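Local coordinates for UL37 (Suid herpesvirus 1, PDB 4K70), which is a herpesvirus inner tegument protein thought to control trafficking of viral particles, the chain here being its N-terminal half, at residues Thr210-Ala215 against Ala236-Ala241; Thr217-Phe222 against Glu262-Ala267; Ala246-Pro249 against Asn254-Pro257; Gln292-Leu297 against Ala304-Ala309; Val318-Val323 against Ala343-Arg348. All coordinates share one frame; numbering follows the deposited sequence.

Contact 1: residues Thr210-Ala215 against Ala236-Ala241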
# COMPACT_ATOMS: atom_id res chain seq x y z
N THR A 210 -30.51 -4.46 -7.25
CA THR A 210 -29.14 -3.98 -7.31
C THR A 210 -28.55 -3.91 -5.89
O THR A 210 -27.43 -4.36 -5.65
CB THR A 210 -29.08 -2.59 -7.98
OG1 THR A 210 -29.60 -2.67 -9.32
CG2 THR A 210 -27.66 -2.07 -8.02
N ARG A 211 -29.32 -3.35 -4.97
CA ARG A 211 -28.86 -3.15 -3.60
C ARG A 211 -28.65 -4.47 -2.91
O ARG A 211 -27.68 -4.63 -2.17
CB ARG A 211 -29.86 -2.29 -2.83
CG ARG A 211 -29.92 -0.86 -3.35
CD ARG A 211 -31.03 -0.06 -2.68
NE ARG A 211 -30.73 0.21 -1.28
CZ ARG A 211 -31.54 0.87 -0.47
NH1 ARG A 211 -32.71 1.33 -0.91
NH2 ARG A 211 -31.19 1.08 0.79
N ALA A 212 -29.55 -5.43 -3.16
CA ALA A 212 -29.40 -6.77 -2.61
C ALA A 212 -28.12 -7.47 -3.10
O ALA A 212 -27.44 -8.14 -2.32
CB ALA A 212 -30.63 -7.62 -2.94
N LEU A 213 -27.80 -7.32 -4.37
CA LEU A 213 -26.63 -7.99 -4.95
C LEU A 213 -25.34 -7.38 -4.39
O LEU A 213 -24.41 -8.10 -4.04
CB LEU A 213 -26.66 -7.92 -6.49
CG LEU A 213 -27.75 -8.79 -7.13
CD1 LEU A 213 -27.93 -8.54 -8.67
CD2 LEU A 213 -27.47 -10.27 -6.84
N PHE A 214 -25.31 -6.05 -4.27
CA PHE A 214 -24.19 -5.38 -3.64
C PHE A 214 -23.94 -5.89 -2.22
O PHE A 214 -22.80 -6.11 -1.83
CB PHE A 214 -24.36 -3.85 -3.64
CG PHE A 214 -23.79 -3.18 -4.86
CD1 PHE A 214 -22.41 -3.10 -5.03
CD2 PHE A 214 -24.62 -2.64 -5.83
CE1 PHE A 214 -21.88 -2.49 -6.16
CE2 PHE A 214 -24.09 -2.02 -6.96
CZ PHE A 214 -22.72 -1.95 -7.12
N ALA A 215 -25.01 -6.07 -1.45
CA ALA A 215 -24.90 -6.61 -0.09
C ALA A 215 -24.21 -7.96 -0.10
O ALA A 215 -23.37 -8.24 0.76
CB ALA A 215 -26.27 -6.72 0.57
N ALA A 236 -31.78 -8.24 3.78
CA ALA A 236 -33.14 -8.75 3.91
C ALA A 236 -34.19 -7.76 3.41
O ALA A 236 -35.12 -8.13 2.70
CB ALA A 236 -33.42 -9.14 5.36
N GLU A 237 -34.02 -6.49 3.75
CA GLU A 237 -34.95 -5.45 3.34
C GLU A 237 -34.96 -5.33 1.82
O GLU A 237 -36.02 -5.16 1.20
CB GLU A 237 -34.55 -4.12 3.98
CG GLU A 237 -35.25 -2.91 3.37
CD GLU A 237 -34.79 -1.60 3.99
OE1 GLU A 237 -34.58 -1.56 5.22
OE2 GLU A 237 -34.62 -0.60 3.25
N ALA A 238 -33.78 -5.41 1.22
CA ALA A 238 -33.68 -5.25 -0.22
C ALA A 238 -34.21 -6.49 -0.91
O ALA A 238 -34.92 -6.40 -1.91
CB ALA A 238 -32.25 -4.96 -0.64
N ALA A 239 -33.86 -7.66 -0.36
CA ALA A 239 -34.30 -8.93 -0.91
C ALA A 239 -35.82 -8.98 -0.95
O ALA A 239 -36.42 -9.36 -1.96
CB ALA A 239 -33.75 -10.10 -0.10
N ARG A 240 -36.45 -8.57 0.15
CA ARG A 240 -37.90 -8.57 0.23
C ARG A 240 -38.57 -7.65 -0.81
O ARG A 240 -39.74 -7.83 -1.13
CB ARG A 240 -38.33 -8.17 1.63
CG ARG A 240 -39.82 -8.30 1.85
CD ARG A 240 -40.24 -7.51 3.08
NE ARG A 240 -39.98 -8.26 4.30
CZ ARG A 240 -40.92 -8.89 5.00
NH1 ARG A 240 -42.19 -8.87 4.60
NH2 ARG A 240 -40.59 -9.54 6.10
N ALA A 241 -37.83 -6.67 -1.33
CA ALA A 241 -38.43 -5.73 -2.27
C ALA A 241 -38.09 -6.04 -3.72
O ALA A 241 -38.48 -5.31 -4.61
CB ALA A 241 -38.02 -4.31 -1.94
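Arg211 and Ala212 of helix 208-223 pack against Ala238 and Ala239 of helix 229-240. Traced from its root, the Arg211 side chain is apolar first: CB lies 4.2 Å from Ala238 CB. CG stands beside the backbone N (chi1 -67°), the next bond is extended, and a bend at chi3 (70°) turns the guanidinium, whose NE then donates to the carbonyl O of Met201 and whose NH1 forms a salt bridge with Glu204. NH2 has Glu237 OE2 at 4.5 Å, but that oxygen sits well out of the guanidinium plane, with no N-H aimed at it, so the pair attracts through charge alone. Next to Arg211 the backbones come close. Ala238 CB meets Ala212 CB at 3.9 Å and Ala212 N at 3.7 Å, while Ala212 CB reaches Ala239 N at 4.1 Å. With methyl groups as the only side chains at this point, the Ala212 and Ala238 CA atoms come within 5.1 Å and the local axes within 8.2 Å. The axes run at 141°, roughly antiparallel, as expected of two consecutive helices forming a hairpin; Phe235 extends the packing beside Ala212. The chemistry is thus divided: van der Waals contact between alanines sets the spacing, while the polar end of Arg211 is held chiefly by Met201 and Glu204, making Glu237 at most a weak electrostatic partner.

Contact 2: residues Thr217-Phe222 against Glu262-Ala267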
# COMPACT_ATOMS: atom_id res chain seq x y z
N THR A 217 -22.09 -9.06 -2.43
CA THR A 217 -20.66 -8.86 -2.70
C THR A 217 -19.91 -8.47 -1.41
O THR A 217 -18.77 -8.89 -1.20
CB THR A 217 -20.38 -7.82 -3.81
OG1 THR A 217 -20.67 -6.49 -3.34
CG2 THR A 217 -21.19 -8.12 -5.09
N ILE A 218 -20.56 -7.69 -0.56
CA ILE A 218 -19.93 -7.24 0.68
C ILE A 218 -19.79 -8.42 1.65
O ILE A 218 -18.74 -8.62 2.27
CB ILE A 218 -20.73 -6.11 1.35
CG1 ILE A 218 -20.67 -4.84 0.49
CG2 ILE A 218 -20.18 -5.82 2.75
CD1 ILE A 218 -21.74 -3.81 0.83
N ALA A 219 -20.85 -9.20 1.78
CA ALA A 219 -20.81 -10.37 2.65
C ALA A 219 -19.68 -11.29 2.22
O ALA A 219 -18.90 -11.77 3.05
CB ALA A 219 -22.15 -11.10 2.64
N ASP A 220 -19.55 -11.49 0.91
CA ASP A 220 -18.57 -12.43 0.35
C ASP A 220 -17.11 -11.95 0.35
O ASP A 220 -16.20 -12.74 0.57
CB ASP A 220 -18.98 -12.86 -1.07
CG ASP A 220 -20.22 -13.74 -1.07
OD1 ASP A 220 -20.65 -14.14 0.03
OD2 ASP A 220 -20.75 -14.04 -2.16
N GLU A 221 -16.89 -10.67 0.09
CA GLU A 221 -15.54 -10.12 -0.00
C GLU A 221 -14.99 -9.75 1.37
O GLU A 221 -13.80 -9.84 1.62
CB GLU A 221 -15.52 -8.86 -0.88
CG GLU A 221 -16.09 -9.04 -2.30
CD GLU A 221 -15.02 -9.38 -3.33
OE1 GLU A 221 -13.91 -9.80 -2.93
OE2 GLU A 221 -15.30 -9.23 -4.54
N PHE A 222 -15.88 -9.32 2.26
CA PHE A 222 -15.42 -8.72 3.51
C PHE A 222 -15.85 -9.37 4.82
O PHE A 222 -15.29 -9.05 5.87
CB PHE A 222 -15.77 -7.24 3.52
CG PHE A 222 -15.15 -6.47 2.39
CD1 PHE A 222 -13.82 -6.09 2.45
CD2 PHE A 222 -15.89 -6.12 1.27
CE1 PHE A 222 -13.24 -5.39 1.41
CE2 PHE A 222 -15.31 -5.42 0.23
CZ PHE A 222 -13.99 -5.05 0.30
N GLU A 262 -24.98 -18.55 -9.07
CA GLU A 262 -26.44 -18.58 -9.05
C GLU A 262 -26.96 -19.30 -7.81
O GLU A 262 -27.93 -18.87 -7.20
CB GLU A 262 -26.98 -19.23 -10.32
CG GLU A 262 -26.49 -18.55 -11.58
CD GLU A 262 -27.27 -19.00 -12.78
OE1 GLU A 262 -27.47 -20.22 -12.95
OE2 GLU A 262 -27.70 -18.12 -13.56
N VAL A 263 -26.32 -20.40 -7.43
CA VAL A 263 -26.72 -21.10 -6.21
C VAL A 263 -26.56 -20.20 -4.99
O VAL A 263 -27.46 -20.11 -4.16
CB VAL A 263 -25.95 -22.41 -6.01
CG1 VAL A 263 -26.17 -22.94 -4.60
CG2 VAL A 263 -26.38 -23.44 -7.06
N ARG A 264 -25.42 -19.52 -4.90
CA ARG A 264 -25.15 -18.64 -3.77
C ARG A 264 -26.17 -17.52 -3.69
O ARG A 264 -26.67 -17.21 -2.62
CB ARG A 264 -23.73 -18.08 -3.85
CG ARG A 264 -23.33 -17.23 -2.66
CD ARG A 264 -23.64 -15.75 -2.87
NE ARG A 264 -23.28 -14.99 -1.67
CZ ARG A 264 -24.03 -14.93 -0.58
NH1 ARG A 264 -25.20 -15.55 -0.54
NH2 ARG A 264 -23.62 -14.23 0.48
N VAL A 265 -26.49 -16.92 -4.84
CA VAL A 265 -27.45 -15.81 -4.87
C VAL A 265 -28.87 -16.30 -4.57
O VAL A 265 -29.59 -15.71 -3.75
CB VAL A 265 -27.39 -15.06 -6.24
CG1 VAL A 265 -28.54 -14.08 -6.36
CG2 VAL A 265 -26.06 -14.33 -6.39
N SER A 266 -29.26 -17.40 -5.23
CA SER A 266 -30.59 -17.97 -5.05
C SER A 266 -30.85 -18.38 -3.61
O SER A 266 -31.94 -18.16 -3.07
CB SER A 266 -30.77 -19.19 -5.96
OG SER A 266 -30.80 -18.80 -7.32
N ALA A 267 -29.85 -18.98 -2.98
CA ALA A 267 -29.97 -19.44 -1.60
C ALA A 267 -30.21 -18.27 -0.64
O ALA A 267 -31.05 -18.35 0.25
CB ALA A 267 -28.72 -20.19 -1.20
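Asp220 and Arg264 form the charged part of this contact, a two-pronged, side-on salt bridge. Arg264 NE donates to Asp220 OD2 at 2.7 Å with an N-H...O angle of 158°, and the oxygen lies almost in the guanidinium plane. The second prong is longer and more bent: Arg264 NH2 to Asp220 OD1, 3.0 Å and 139°. Both oxygens are approached on the syn side, but the two planes are turned 26° apart, consistent with the more bent second bond. The side chains come from opposite directions and bridge helices whose nearest CA atoms, those of Asp220 and Arg264, are 9.9 Å apart. Arg264 manages this with CG anti to the backbone N and a bend at chi2.

Further polar bonds reach beyond the two segments. Arg264 NH2 also donates to the Ala274 carbonyl O, and Asp220 OD1 takes a salt bridge from Arg277 NE, so two arginines share one carboxylate.

Apolar contact is slight. Ala219 CB sits at the guanidinium edge, 4.1 Å from Arg264 NH2, while Leu216, one turn before Asp220 on the same helix, touches the arginine side chain. Val265 packs on Leu213 and Leu216 of that helix.

Between 217-222 and 262-267 the link is therefore mainly ionic. Sharing by Arg264 and Arg277 would be expected to favour the ionised form of Asp220.

Contact 3: residues Ala246-Pro249 against Asn254-Pro257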
# COMPACT_ATOMS: atom_id res chain seq x y z
N ALA A 246 -37.85 -10.46 -12.04
CA ALA A 246 -36.43 -10.68 -12.29
C ALA A 246 -36.05 -12.15 -12.10
O ALA A 246 -34.95 -12.55 -12.46
CB ALA A 246 -35.57 -9.78 -11.39
N LEU A 247 -36.97 -12.93 -11.54
CA LEU A 247 -36.71 -14.34 -11.25
C LEU A 247 -37.28 -15.27 -12.32
O LEU A 247 -38.35 -15.01 -12.87
CB LEU A 247 -37.31 -14.72 -9.89
CG LEU A 247 -36.67 -14.23 -8.59
CD1 LEU A 247 -37.59 -14.59 -7.44
CD2 LEU A 247 -35.30 -14.85 -8.38
N VAL A 248 -36.57 -16.35 -12.59
CA VAL A 248 -37.06 -17.36 -13.54
C VAL A 248 -38.15 -18.21 -12.88
O VAL A 248 -37.93 -18.81 -11.83
CB VAL A 248 -35.91 -18.28 -14.05
CG1 VAL A 248 -36.47 -19.45 -14.88
CG2 VAL A 248 -34.90 -17.49 -14.86
N PRO A 249 -39.34 -18.26 -13.51
CA PRO A 249 -40.45 -19.11 -13.06
C PRO A 249 -40.05 -20.56 -12.78
O PRO A 249 -39.29 -21.16 -13.56
CB PRO A 249 -41.43 -19.06 -14.24
CG PRO A 249 -40.68 -18.35 -15.37
CD PRO A 249 -39.68 -17.48 -14.70
N ASN A 254 -33.99 -25.39 -17.01
CA ASN A 254 -32.82 -24.70 -16.48
C ASN A 254 -33.16 -23.65 -15.43
O ASN A 254 -32.35 -22.76 -15.15
CB ASN A 254 -32.00 -24.07 -17.62
CG ASN A 254 -31.45 -25.10 -18.58
OD1 ASN A 254 -31.23 -26.25 -18.20
ND2 ASN A 254 -31.22 -24.70 -19.82
N ALA A 255 -34.35 -23.75 -14.84
CA ALA A 255 -34.79 -22.79 -13.83
C ALA A 255 -33.98 -22.89 -12.54
O ALA A 255 -33.85 -21.91 -11.80
CB ALA A 255 -36.27 -22.94 -13.55
N THR A 256 -33.43 -24.06 -12.26
CA THR A 256 -32.60 -24.26 -11.08
C THR A 256 -31.32 -23.47 -11.26
O THR A 256 -30.79 -23.40 -12.36
CB THR A 256 -32.22 -25.74 -10.90
OG1 THR A 256 -33.41 -26.54 -10.88
CG2 THR A 256 -31.45 -25.94 -9.60
N PRO A 257 -30.82 -22.87 -10.16
CA PRO A 257 -29.49 -22.25 -10.15
C PRO A 257 -28.46 -23.21 -10.73
O PRO A 257 -28.38 -24.35 -10.27
CB PRO A 257 -29.24 -22.04 -8.65
CG PRO A 257 -30.61 -21.78 -8.10
CD PRO A 257 -31.54 -22.67 -8.89
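The carbonyl group of Pro249 is the flat group that meets Ala255 across this surface contact. Its O lies 3.5 Å from Ala255 CB, with the methyl tilted about 31° out of the plane through CA, C and O of Pro249 and a C-O...CB angle near 140°. The methyl thus comes neither squarely over the carbonyl face nor straight onto the end of the oxygen. Pro249 CB is directed away from 254-257, and the contact is made by the carbonyl O.

Beside this, Val248 supplies the apolar half. Its CG1 branch is set opposite the backbone N (chi1 172°), which carries it across to Ala255, 3.7 Å from CB and 3.9 Å from CA. The single Ala255 methyl touches both an aliphatic branch and a carbonyl oxygen, and the CA atoms of Val248 and Ala255 stand 5.9 Å apart.

Both segments belong to the loop linking helix 229-240 to helix 260-271. The short turn between them carries Val250 and Glu252, which bind a sodium ion. Its base is tied to the following loop: Val248 shares backbone hydrogen bonding with Arg287, whose NE also bonds the Asn254 carbonyl, and Arg286 NE bonds Val248 O. Ala255 and its neighbours also touch a crystal neighbour, so packing may influence the loop's shape. Chemically, Val248 and Ala255 meet through weak dispersion contacts, while the arginine bonds give the loop its directional restraint.

Contact 4: residues Gln292-Leu297 against Ala304-Ala309. With NA (sodium ion), chain J.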
# COMPACT_ATOMS: atom_id res chain seq x y z
N GLN A 292 -31.71 -11.16 -21.91
CA GLN A 292 -31.52 -9.73 -22.17
C GLN A 292 -32.60 -8.87 -21.51
O GLN A 292 -32.36 -7.70 -21.22
CB GLN A 292 -31.48 -9.45 -23.69
CG GLN A 292 -31.13 -8.02 -24.08
CD GLN A 292 -29.61 -7.72 -24.05
OE1 GLN A 292 -28.78 -8.62 -24.23
NE2 GLN A 292 -29.26 -6.45 -23.83
N GLY A 293 -33.77 -9.45 -21.27
CA GLY A 293 -34.87 -8.74 -20.66
C GLY A 293 -34.67 -8.39 -19.19
O GLY A 293 -35.36 -7.51 -18.66
N VAL A 294 -33.74 -9.07 -18.53
CA VAL A 294 -33.46 -8.79 -17.13
C VAL A 294 -32.77 -7.44 -16.97
O VAL A 294 -32.79 -6.85 -15.89
CB VAL A 294 -32.61 -9.90 -16.47
CG1 VAL A 294 -31.16 -9.83 -16.93
CG2 VAL A 294 -32.67 -9.80 -14.95
N LEU A 295 -32.16 -6.93 -18.04
CA LEU A 295 -31.40 -5.68 -17.95
C LEU A 295 -32.26 -4.48 -17.53
O LEU A 295 -31.83 -3.64 -16.74
CB LEU A 295 -30.66 -5.39 -19.26
CG LEU A 295 -29.18 -5.77 -19.27
CD1 LEU A 295 -28.81 -6.58 -18.04
CD2 LEU A 295 -28.81 -6.53 -20.52
N ALA A 296 -33.49 -4.43 -18.06
CA ALA A 296 -34.45 -3.41 -17.65
C ALA A 296 -34.79 -3.49 -16.17
O ALA A 296 -35.32 -2.53 -15.60
CB ALA A 296 -35.72 -3.52 -18.49
N LEU A 297 -34.48 -4.62 -15.54
CA LEU A 297 -34.74 -4.78 -14.10
C LEU A 297 -33.52 -4.42 -13.26
O LEU A 297 -33.51 -4.61 -12.04
CB LEU A 297 -35.16 -6.22 -13.79
CG LEU A 297 -36.62 -6.61 -14.05
CD1 LEU A 297 -37.26 -5.65 -15.01
CD2 LEU A 297 -36.72 -8.04 -14.57
N ALA A 304 -23.44 -5.07 -14.12
CA ALA A 304 -22.46 -6.11 -13.86
C ALA A 304 -22.56 -6.67 -12.44
O ALA A 304 -22.00 -7.74 -12.17
CB ALA A 304 -21.06 -5.62 -14.15
N VAL A 305 -23.25 -5.96 -11.55
CA VAL A 305 -23.42 -6.48 -10.19
C VAL A 305 -24.28 -7.75 -10.20
O VAL A 305 -24.25 -8.54 -9.26
CB VAL A 305 -24.01 -5.43 -9.21
CG1 VAL A 305 -25.52 -5.41 -9.31
CG2 VAL A 305 -23.58 -5.74 -7.78
N HIS A 306 -25.07 -7.93 -11.26
CA HIS A 306 -25.75 -9.20 -11.52
C HIS A 306 -24.78 -9.97 -12.41
O HIS A 306 -24.90 -9.99 -13.62
CB HIS A 306 -27.07 -8.93 -12.24
CG HIS A 306 -27.85 -10.16 -12.59
ND1 HIS A 306 -27.48 -11.42 -12.19
CD2 HIS A 306 -29.00 -10.31 -13.31
CE1 HIS A 306 -28.35 -12.30 -12.65
NE2 HIS A 306 -29.28 -11.66 -13.32
N VAL A 307 -23.76 -10.56 -11.79
CA VAL A 307 -22.61 -11.06 -12.56
C VAL A 307 -22.97 -12.29 -13.40
O VAL A 307 -22.40 -12.50 -14.47
CB VAL A 307 -21.40 -11.32 -11.64
CG1 VAL A 307 -21.59 -12.60 -10.83
CG2 VAL A 307 -20.09 -11.34 -12.44
N ALA A 308 -23.94 -13.08 -12.95
CA ALA A 308 -24.37 -14.23 -13.72
C ALA A 308 -24.96 -13.81 -15.07
O ALA A 308 -24.70 -14.44 -16.09
CB ALA A 308 -25.36 -15.09 -12.93
N ALA A 309 -25.74 -12.73 -15.08
CA ALA A 309 -26.28 -12.20 -16.34
C ALA A 309 -25.17 -11.65 -17.23
O ALA A 309 -25.13 -11.91 -18.43
CB ALA A 309 -27.31 -11.11 -16.06
NA NA J . -29.13 -10.68 -26.27
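Val294 points its two branches at different partners, CG2 toward His306 and CG1 toward Ala309. CG2 meets the imidazole at its CD2-NE2 edge and near its plane, 4.1 Å from His306 CD2; valine and histidine approach from opposite directions. CG1 occupies the crowded position, flanked by both backbone neighbours of CA (chi1 74°), and lies 4.1 Å from Ala309 CB. That same methyl covers one face of the His306 ring, 3.3 Å above the plane and offset toward the rim. Edge and face of the imidazole are therefore both lined with hydrocarbon.

At the same edge His306 NE2 also hydrogen-bonds to the carbonyl O of Arg289, while the residue's backbone takes the N-cap position of helix 307-311. Leu213 of helix 208-223 and Leu288 also touch the His306 side chain.

Two residues before Val294, Gln292 bends at chi2 and presents OE1 to a sodium ion at 2.9 Å, a rather long bond, with His315 O as the other protein ligand. The loop 292-297 thus seats on the helix start by apolar contact alone, and the NE2 bond to the Arg289 carbonyl, which implies a proton on NE2, adds a directional restraint to the apolar packing.

Contact 5: residues Val318-Val323 against Ala343-Arg348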
# COMPACT_ATOMS: atom_id res chain seq x y z
N VAL A 318 -24.45 -7.03 -21.41
CA VAL A 318 -24.54 -5.89 -20.52
C VAL A 318 -23.78 -4.73 -21.12
O VAL A 318 -22.84 -4.91 -21.90
CB VAL A 318 -23.98 -6.18 -19.10
CG1 VAL A 318 -24.79 -7.27 -18.43
CG2 VAL A 318 -22.51 -6.56 -19.17
N ASP A 319 -24.20 -3.53 -20.78
CA ASP A 319 -23.54 -2.34 -21.30
C ASP A 319 -22.42 -1.87 -20.38
O ASP A 319 -22.67 -1.25 -19.35
CB ASP A 319 -24.57 -1.24 -21.49
CG ASP A 319 -23.94 0.07 -21.93
OD1 ASP A 319 -22.85 0.07 -22.54
OD2 ASP A 319 -24.58 1.11 -21.65
N ALA A 320 -21.18 -2.15 -20.76
CA ALA A 320 -20.05 -1.69 -19.98
C ALA A 320 -19.31 -0.51 -20.60
O ALA A 320 -18.24 -0.14 -20.14
CB ALA A 320 -19.08 -2.85 -19.71
N THR A 321 -19.87 0.10 -21.64
CA THR A 321 -19.21 1.23 -22.29
C THR A 321 -18.93 2.40 -21.34
O THR A 321 -17.82 2.92 -21.31
CB THR A 321 -19.98 1.74 -23.52
OG1 THR A 321 -21.30 2.14 -23.12
CG2 THR A 321 -20.10 0.62 -24.54
N GLY A 322 -19.93 2.80 -20.57
CA GLY A 322 -19.72 3.90 -19.64
C GLY A 322 -18.69 3.62 -18.56
O GLY A 322 -17.88 4.49 -18.22
N VAL A 323 -18.71 2.40 -18.01
CA VAL A 323 -17.76 2.09 -16.94
C VAL A 323 -16.34 1.99 -17.50
O VAL A 323 -15.39 2.44 -16.86
CB VAL A 323 -18.12 0.81 -16.16
CG1 VAL A 323 -18.23 -0.38 -17.08
CG2 VAL A 323 -17.07 0.56 -15.05
N ALA A 343 -19.92 0.35 -10.54
CA ALA A 343 -20.53 -0.34 -11.68
C ALA A 343 -20.71 -1.83 -11.41
O ALA A 343 -21.20 -2.57 -12.28
CB ALA A 343 -19.71 -0.13 -12.94
N GLY A 344 -20.32 -2.28 -10.23
CA GLY A 344 -20.47 -3.68 -9.87
C GLY A 344 -19.28 -4.56 -10.23
O GLY A 344 -19.34 -5.77 -10.09
N PHE A 345 -18.20 -3.94 -10.68
CA PHE A 345 -16.96 -4.66 -10.94
C PHE A 345 -16.12 -4.77 -9.66
O PHE A 345 -15.05 -4.19 -9.54
CB PHE A 345 -16.17 -3.99 -12.05
CG PHE A 345 -16.70 -4.30 -13.44
CD1 PHE A 345 -17.78 -3.61 -13.96
CD2 PHE A 345 -16.12 -5.30 -14.22
CE1 PHE A 345 -18.27 -3.88 -15.25
CE2 PHE A 345 -16.60 -5.59 -15.49
CZ PHE A 345 -17.68 -4.88 -16.01
N THR A 346 -16.64 -5.52 -8.71
CA THR A 346 -15.92 -5.85 -7.49
C THR A 346 -14.79 -6.82 -7.85
O THR A 346 -14.68 -7.26 -8.99
CB THR A 346 -16.85 -6.53 -6.51
OG1 THR A 346 -17.38 -7.70 -7.14
CG2 THR A 346 -18.01 -5.62 -6.16
N ARG A 347 -13.94 -7.13 -6.87
CA ARG A 347 -12.80 -8.02 -7.10
C ARG A 347 -13.22 -9.34 -7.72
O ARG A 347 -12.65 -9.79 -8.70
CB ARG A 347 -12.04 -8.31 -5.80
CG ARG A 347 -10.80 -9.16 -6.02
CD ARG A 347 -10.39 -9.97 -4.78
NE ARG A 347 -11.39 -10.95 -4.37
CZ ARG A 347 -11.54 -12.16 -4.91
NH1 ARG A 347 -10.77 -12.54 -5.93
NH2 ARG A 347 -12.48 -12.97 -4.45
N ARG A 348 -14.22 -9.97 -7.11
CA ARG A 348 -14.68 -11.27 -7.57
C ARG A 348 -15.36 -11.19 -8.95
O ARG A 348 -15.20 -12.08 -9.77
CB ARG A 348 -15.63 -11.89 -6.53
CG ARG A 348 -16.29 -13.17 -6.96
CD ARG A 348 -15.28 -14.26 -7.24
NE ARG A 348 -15.93 -15.57 -7.31
CZ ARG A 348 -15.38 -16.64 -7.87
NH1 ARG A 348 -14.17 -16.56 -8.43
NH2 ARG A 348 -16.04 -17.80 -7.89
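Val323 and Ala343 make the tight part of this contact. Val323 CG2 lies only 3.4 Å from Ala343 CB, closer than carbon atoms usually pack, and Val323 CB follows at 3.7 Å. With CG1 between the backbone N and the carbonyl carbon (chi1 57°), the valine turns this other branch to Phe345, where it stands 3.9 Å from CE1. The valine and phenylalanine side chains cross obliquely, and the approach is neither clearly onto the ring face nor at its edge. Ala320 CB is the slacker neighbour, 4.4 Å from Phe345 CZ. Thr374 of helix 366-385 touches both Val323 and Phe345, and Ala304 packs on the ring as well.

The sharp path of 343-348 brings Phe345 into this position. Helix 333-342 ends in a Schellman motif at Gly344, whose positive phi suits glycine; Phe345 centres an inverse gamma turn, and Thr346 then N-caps helix 347-358. The link is the four residues 343-346, and its buried aromatic side chain lies against the start of helix 321-329.

On the exposed side the chemistry is polar and local. Thr321 N reaches Asp319 OD1 from well above the carboxylate plane, 3.1 Å and 153°, closing an Asx turn. Thr321 OG1 donates to the same oxygen at 2.7 Å, on its syn lone pair, so two donors from one residue grip OD1 away from the Val323 packing.

How the contacts relate
All five contacts gather on one side of the centre of this elongated, helical chain. Contacts 1 and 2 share helix 208-223, which packs on helix 229-240 in one and helix 260-271 in the other; their centres are about 11 Å apart and their segments alternate along the sequence. Contact 3, in the loop joining those last two helices, falls within the span bridged by contact 2. Contacts 4 and 5 follow in series, also with centres about 11 Å apart, and meet where Leu295 packs on Val318. Phe214 of contact 1 packs on Val305 of contact 4, and Glu221 of contact 2 forms a salt bridge with Arg347 of contact 5. Successive chain segments thus build one continuous packed region.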